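Local coordinates for alpha-14 giardin (Giardia lamblia, PDB 3CHJ), which binds calcium and phosphatidylserine as an annexin and may link the phospholipid bilayer to the underlying axoneme in a calcium-regulated way, at residues K142-T154 and V181-A194. Sequence-based numbering, arbitrary orientation.
With CA (calcium ion), chain B.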
loop_
_atom_site.group_PDB
_atom_site.type_symbol
_atom_site.label_atom_id
_atom_site.label_comp_id
_atom_site.label_asym_id
_atom_site.label_seq_id
_atom_site.Cartn_x
_atom_site.Cartn_y
_atom_site.Cartn_z
ATOM N N LYS A 142 -9.632 20.350 -0.355
ATOM C CA LYS A 142 -10.992 20.506 -0.902
ATOM C C LYS A 142 -11.646 19.130 -1.121
ATOM O O LYS A 142 -12.776 18.881 -0.672
ATOM C CB LYS A 142 -10.954 21.302 -2.211
ATOM C CG LYS A 142 -12.272 21.358 -2.981
ATOM C CD LYS A 142 -12.113 22.246 -4.214
ATOM C CE LYS A 142 -13.370 22.241 -5.078
ATOM N NZ LYS A 142 -14.300 23.322 -4.664
ATOM N N TYR A 143 -10.942 18.240 -1.818
ATOM C CA TYR A 143 -11.497 16.925 -2.126
ATOM C C TYR A 143 -11.567 16.087 -0.872
ATOM O O TYR A 143 -10.704 16.210 0.005
ATOM C CB TYR A 143 -10.669 16.188 -3.186
ATOM C CG TYR A 143 -10.640 16.975 -4.460
ATOM C CD1 TYR A 143 -9.490 17.643 -4.861
ATOM C CD2 TYR A 143 -11.805 17.115 -5.210
ATOM C CE1 TYR A 143 -9.468 18.405 -6.015
ATOM C CE2 TYR A 143 -11.808 17.892 -6.362
ATOM C CZ TYR A 143 -10.644 18.526 -6.749
ATOM O OH TYR A 143 -10.651 19.285 -7.891
ATOM N N MET A 144 -12.596 15.256 -0.790
ATOM C CA MET A 144 -12.723 14.329 0.347
ATOM C C MET A 144 -11.510 13.399 0.520
ATOM O O MET A 144 -11.077 13.168 1.649
ATOM C CB MET A 144 -14.030 13.524 0.273
ATOM C CG MET A 144 -15.254 14.401 0.558
ATOM S SD MET A 144 -15.287 15.076 2.244
ATOM C CE MET A 144 -15.620 13.620 3.223
ATOM N N TRP A 145 -10.933 12.902 -0.576
ATOM C CA TRP A 145 -9.737 12.033 -0.478
ATOM C C TRP A 145 -8.566 12.824 0.122
ATOM O O TRP A 145 -7.747 12.246 0.836
ATOM C CB TRP A 145 -9.328 11.406 -1.821
ATOM C CG TRP A 145 -8.928 12.385 -2.880
ATOM C CD1 TRP A 145 -9.730 12.876 -3.871
ATOM C CD2 TRP A 145 -7.642 13.005 -3.061
ATOM N NE1 TRP A 145 -9.025 13.758 -4.659
ATOM C CE2 TRP A 145 -7.744 13.865 -4.177
ATOM C CE3 TRP A 145 -6.416 12.918 -2.387
ATOM C CZ2 TRP A 145 -6.670 14.636 -4.628
ATOM C CZ3 TRP A 145 -5.340 13.682 -2.851
ATOM C CH2 TRP A 145 -5.480 14.542 -3.946
ATOM N N ALA A 146 -8.495 14.120 -0.189
ATOM C CA ALA A 146 -7.436 15.003 0.314
ATOM C C ALA A 146 -7.660 15.299 1.779
ATOM O O ALA A 146 -6.714 15.214 2.557
ATOM C CB ALA A 146 -7.360 16.319 -0.543
ATOM N N LYS A 147 -8.905 15.589 2.168
ATOM C CA LYS A 147 -9.199 15.802 3.590
ATOM C C LYS A 147 -8.827 14.533 4.373
ATOM O O LYS A 147 -8.285 14.603 5.480
ATOM C CB LYS A 147 -10.677 16.119 3.813
ATOM C CG LYS A 147 -11.116 17.432 3.206
ATOM C CD LYS A 147 -12.590 17.704 3.506
ATOM C CE LYS A 147 -13.076 18.987 2.866
ATOM N NZ LYS A 147 -12.443 20.191 3.470
ATOM N N LEU A 148 -9.120 13.369 3.785
ATOM C CA LEU A 148 -8.877 12.103 4.458
ATOM C C LEU A 148 -7.375 11.875 4.646
ATOM O O LEU A 148 -6.936 11.589 5.769
ATOM C CB LEU A 148 -9.536 10.936 3.703
ATOM C CG LEU A 148 -9.282 9.557 4.302
ATOM C CD1 LEU A 148 -9.859 9.463 5.721
ATOM C CD2 LEU A 148 -9.877 8.518 3.408
ATOM N N ILE A 149 -6.580 11.962 3.569
ATOM C CA ILE A 149 -5.138 11.716 3.734
ATOM C C ILE A 149 -4.450 12.803 4.582
ATOM O O ILE A 149 -3.504 12.493 5.291
ATOM C CB ILE A 149 -4.376 11.447 2.424
ATOM C CG1 ILE A 149 -4.319 12.713 1.545
ATOM C CG2 ILE A 149 -4.987 10.246 1.712
ATOM C CD1 ILE A 149 -3.411 12.542 0.293
ATOM N N ASN A 150 -4.921 14.055 4.513
ATOM C CA ASN A 150 -4.368 15.092 5.392
ATOM C C ASN A 150 -4.644 14.763 6.858
ATOM O O ASN A 150 -3.759 14.944 7.732
ATOM C CB ASN A 150 -4.961 16.468 5.068
ATOM C CG ASN A 150 -4.439 17.041 3.771
ATOM O OD1 ASN A 150 -3.313 16.736 3.332
ATOM N ND2 ASN A 150 -5.244 17.877 3.147
ATOM N N ALA A 151 -5.856 14.294 7.153
ATOM C CA ALA A 151 -6.193 13.946 8.532
ATOM C C ALA A 151 -5.325 12.787 9.025
ATOM O O ALA A 151 -4.881 12.739 10.186
ATOM C CB ALA A 151 -7.657 13.602 8.646
ATOM N N VAL A 152 -5.127 11.800 8.168
ATOM C CA VAL A 152 -4.290 10.672 8.521
ATOM C C VAL A 152 -2.821 11.090 8.678
ATOM O O VAL A 152 -2.147 10.673 9.630
ATOM C CB VAL A 152 -4.440 9.545 7.471
ATOM C CG1 VAL A 152 -3.373 8.471 7.636
ATOM C CG2 VAL A 152 -5.843 8.962 7.565
ATOM N N ALA A 153 -2.335 11.917 7.752
ATOM C CA ALA A 153 -0.933 12.338 7.783
ATOM C C ALA A 153 -0.554 13.059 9.071
ATOM O O ALA A 153 0.578 12.929 9.506
ATOM C CB ALA A 153 -0.580 13.196 6.556
ATOM N N THR A 154 -1.488 13.798 9.675
ATOM C CA THR A 154 -1.179 14.622 10.856
ATOM C C THR A 154 -1.841 14.168 12.154
ATOM O O THR A 154 -1.554 14.730 13.220
ATOM C CB THR A 154 -1.561 16.091 10.603
ATOM O OG1 THR A 154 -2.970 16.178 10.342
ATOM C CG2 THR A 154 -0.786 16.638 9.409
ATOM N N VAL A 181 -21.933 14.428 -0.700
ATOM C CA VAL A 181 -21.447 14.742 0.640
ATOM C C VAL A 181 -21.931 16.137 1.007
ATOM O O VAL A 181 -21.469 17.131 0.432
ATOM C CB VAL A 181 -19.896 14.687 0.722
ATOM C CG1 VAL A 181 -19.412 15.042 2.113
ATOM C CG2 VAL A 181 -19.375 13.297 0.295
ATOM N N LYS A 182 -22.870 16.199 1.942
ATOM C CA LYS A 182 -23.374 17.474 2.451
ATOM C C LYS A 182 -22.372 18.106 3.413
ATOM O O LYS A 182 -21.513 17.420 3.967
ATOM C CB LYS A 182 -24.743 17.290 3.122
ATOM C CG LYS A 182 -25.777 16.554 2.263
ATOM C CD LYS A 182 -26.025 17.255 0.939
ATOM C CE LYS A 182 -27.202 16.638 0.207
ATOM N NZ LYS A 182 -27.386 17.275 -1.135
ATOM N N LYS A 183 -22.492 19.416 3.612
ATOM C CA LYS A 183 -21.551 20.152 4.453
ATOM C C LYS A 183 -21.422 19.584 5.869
ATOM O O LYS A 183 -20.319 19.547 6.428
ATOM C CB LYS A 183 -21.910 21.649 4.489
ATOM C CG LYS A 183 -23.373 21.937 4.818
ATOM C CD LYS A 183 -23.619 23.419 5.116
ATOM C CE LYS A 183 -24.992 23.620 5.736
ATOM N NZ LYS A 183 -25.212 22.710 6.894
ATOM N N ASP A 184 -22.543 19.130 6.430
ATOM C CA ASP A 184 -22.598 18.612 7.798
ATOM C C ASP A 184 -22.079 17.177 7.869
ATOM O O ASP A 184 -21.863 16.641 8.960
ATOM C CB ASP A 184 -24.042 18.654 8.326
ATOM C CG ASP A 184 -24.979 17.728 7.552
ATOM O OD1 ASP A 184 -25.147 17.943 6.336
ATOM O OD2 ASP A 184 -25.559 16.790 8.159
ATOM N N GLU A 185 -21.873 16.566 6.702
ATOM C CA GLU A 185 -21.423 15.177 6.623
ATOM C C GLU A 185 -19.904 15.021 6.514
ATOM O O GLU A 185 -19.372 13.940 6.788
ATOM C CB GLU A 185 -22.113 14.473 5.453
ATOM C CG GLU A 185 -23.648 14.477 5.637
ATOM C CD GLU A 185 -24.450 14.030 4.433
ATOM O OE1 GLU A 185 -23.880 13.722 3.364
ATOM O OE2 GLU A 185 -25.697 13.997 4.562
ATOM N N VAL A 186 -19.214 16.092 6.123
ATOM C CA VAL A 186 -17.756 16.027 5.921
ATOM C C VAL A 186 -17.085 15.520 7.185
ATOM O O VAL A 186 -16.298 14.560 7.156
ATOM C CB VAL A 186 -17.162 17.401 5.523
ATOM C CG1 VAL A 186 -15.642 17.348 5.495
ATOM C CG2 VAL A 186 -17.693 17.833 4.166
ATOM N N SER A 187 -17.418 16.153 8.311
ATOM C CA SER A 187 -16.838 15.780 9.588
ATOM C C SER A 187 -17.076 14.322 9.980
ATOM O O SER A 187 -16.189 13.684 10.527
ATOM C CB SER A 187 -17.306 16.740 10.694
ATOM O OG SER A 187 -18.694 16.621 10.909
ATOM N N THR A 188 -18.269 13.794 9.712
ATOM C CA THR A 188 -18.575 12.391 10.024
ATOM C C THR A 188 -17.642 11.434 9.272
ATOM O O THR A 188 -17.047 10.508 9.848
ATOM C CB THR A 188 -20.028 12.081 9.642
ATOM O OG1 THR A 188 -20.896 12.979 10.362
ATOM C CG2 THR A 188 -20.396 10.642 9.936
ATOM N N TRP A 189 -17.529 11.663 7.973
ATOM C CA TRP A 189 -16.718 10.771 7.156
ATOM C C TRP A 189 -15.251 10.806 7.563
ATOM O O TRP A 189 -14.583 9.771 7.622
ATOM C CB TRP A 189 -16.838 11.143 5.691
ATOM C CG TRP A 189 -18.131 10.724 5.019
ATOM C CD1 TRP A 189 -19.100 11.550 4.526
ATOM C CD2 TRP A 189 -18.561 9.384 4.730
ATOM N NE1 TRP A 189 -20.102 10.814 3.930
ATOM C CE2 TRP A 189 -19.816 9.480 4.079
ATOM C CE3 TRP A 189 -18.019 8.112 4.981
ATOM C CZ2 TRP A 189 -20.524 8.343 3.645
ATOM C CZ3 TRP A 189 -18.722 6.976 4.567
ATOM C CH2 TRP A 189 -19.973 7.102 3.910
ATOM N N ILE A 190 -14.742 12.006 7.816
ATOM C CA ILE A 190 -13.331 12.143 8.177
ATOM C C ILE A 190 -13.042 11.584 9.567
ATOM O O ILE A 190 -12.079 10.870 9.762
ATOM C CB ILE A 190 -12.837 13.608 8.028
ATOM C CG1 ILE A 190 -13.064 14.109 6.595
ATOM C CG2 ILE A 190 -11.364 13.735 8.436
ATOM C CD1 ILE A 190 -12.350 13.295 5.497
ATOM N N ARG A 191 -13.912 11.885 10.528
ATOM C CA ARG A 191 -13.709 11.388 11.873
ATOM C C ARG A 191 -13.634 9.853 11.885
ATOM O O ARG A 191 -12.722 9.266 12.462
ATOM C CB ARG A 191 -14.809 11.907 12.810
ATOM C CG ARG A 191 -14.658 11.383 14.226
ATOM C CD ARG A 191 -15.651 12.000 15.222
ATOM N NE ARG A 191 -17.047 11.700 14.916
ATOM C CZ ARG A 191 -17.878 12.526 14.291
ATOM N NH1 ARG A 191 -17.462 13.719 13.907
ATOM N NH2 ARG A 191 -19.130 12.159 14.060
ATOM N N ILE A 192 -14.587 9.205 11.214
ATOM C CA ILE A 192 -14.616 7.752 11.241
ATOM C C ILE A 192 -13.412 7.178 10.495
ATOM O O ILE A 192 -12.648 6.364 11.033
ATOM C CB ILE A 192 -15.919 7.215 10.645
ATOM C CG1 ILE A 192 -17.116 7.638 11.533
ATOM C CG2 ILE A 192 -15.847 5.698 10.541
ATOM C CD1 ILE A 192 -18.475 7.437 10.863
ATOM N N PHE A 193 -13.228 7.609 9.253
ATOM C CA PHE A 193 -12.239 6.936 8.428
ATOM C C PHE A 193 -10.804 7.342 8.726
ATOM O O PHE A 193 -9.872 6.537 8.504
ATOM C CB PHE A 193 -12.578 7.093 6.944
ATOM C CG PHE A 193 -13.712 6.204 6.500
ATOM C CD1 PHE A 193 -15.043 6.500 6.843
ATOM C CD2 PHE A 193 -13.455 5.045 5.755
ATOM C CE1 PHE A 193 -16.088 5.650 6.456
ATOM C CE2 PHE A 193 -14.505 4.199 5.370
ATOM C CZ PHE A 193 -15.796 4.497 5.697
ATOM N N ALA A 194 -10.615 8.544 9.276
ATOM C CA ALA A 194 -9.255 8.983 9.611
ATOM C C ALA A 194 -8.829 8.689 11.042
ATOM O O ALA A 194 -7.626 8.545 11.296
ATOM C CB ALA A 194 -9.068 10.469 9.331
HETATM CA CA CA B . -24.493 12.022 1.626
#
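Two helices of the annexin fold, 144-154 and 186-194, pack here with their axes at 43° and 9.5 Å apart at closest approach. The knob I190 sits in a hole made by M144, K147, L148 and A151. Its CD1 comes 3.7 Å from K147 CB and meets the backbone N of L148, while CG2 rests on the methyl of A151. M144 reaches across at the N-terminal end. The bend at chi2 (-64°) sets its SD against the CG1 methyls of V181 and V186, and the bend at chi3 (-70°) turns CE to 3.7 Å from W189 CB. The K147 chain crosses V186 at about a right angle, with K147 CD 3.7 Å from V186 CG1, and K147 NZ hydrogen-bonds to the backbone O of D141. Toward the C-terminal ends the CA-CA distance falls from 7.7 Å (M144 to V186) to 5.4 Å (V152 to A194). A151 CB meets A194 CB at 3.5 Å. L148 CD1 lies beside F193 CB and A194 CB. E185 OE1 binds the calcium ion at 2.5 Å, with A175, T178, G180 and E224 completing the protein ligands. The interface is apolar and rests on side-chain fit, while the calcium site lies near the N-terminal end of helix 186-194.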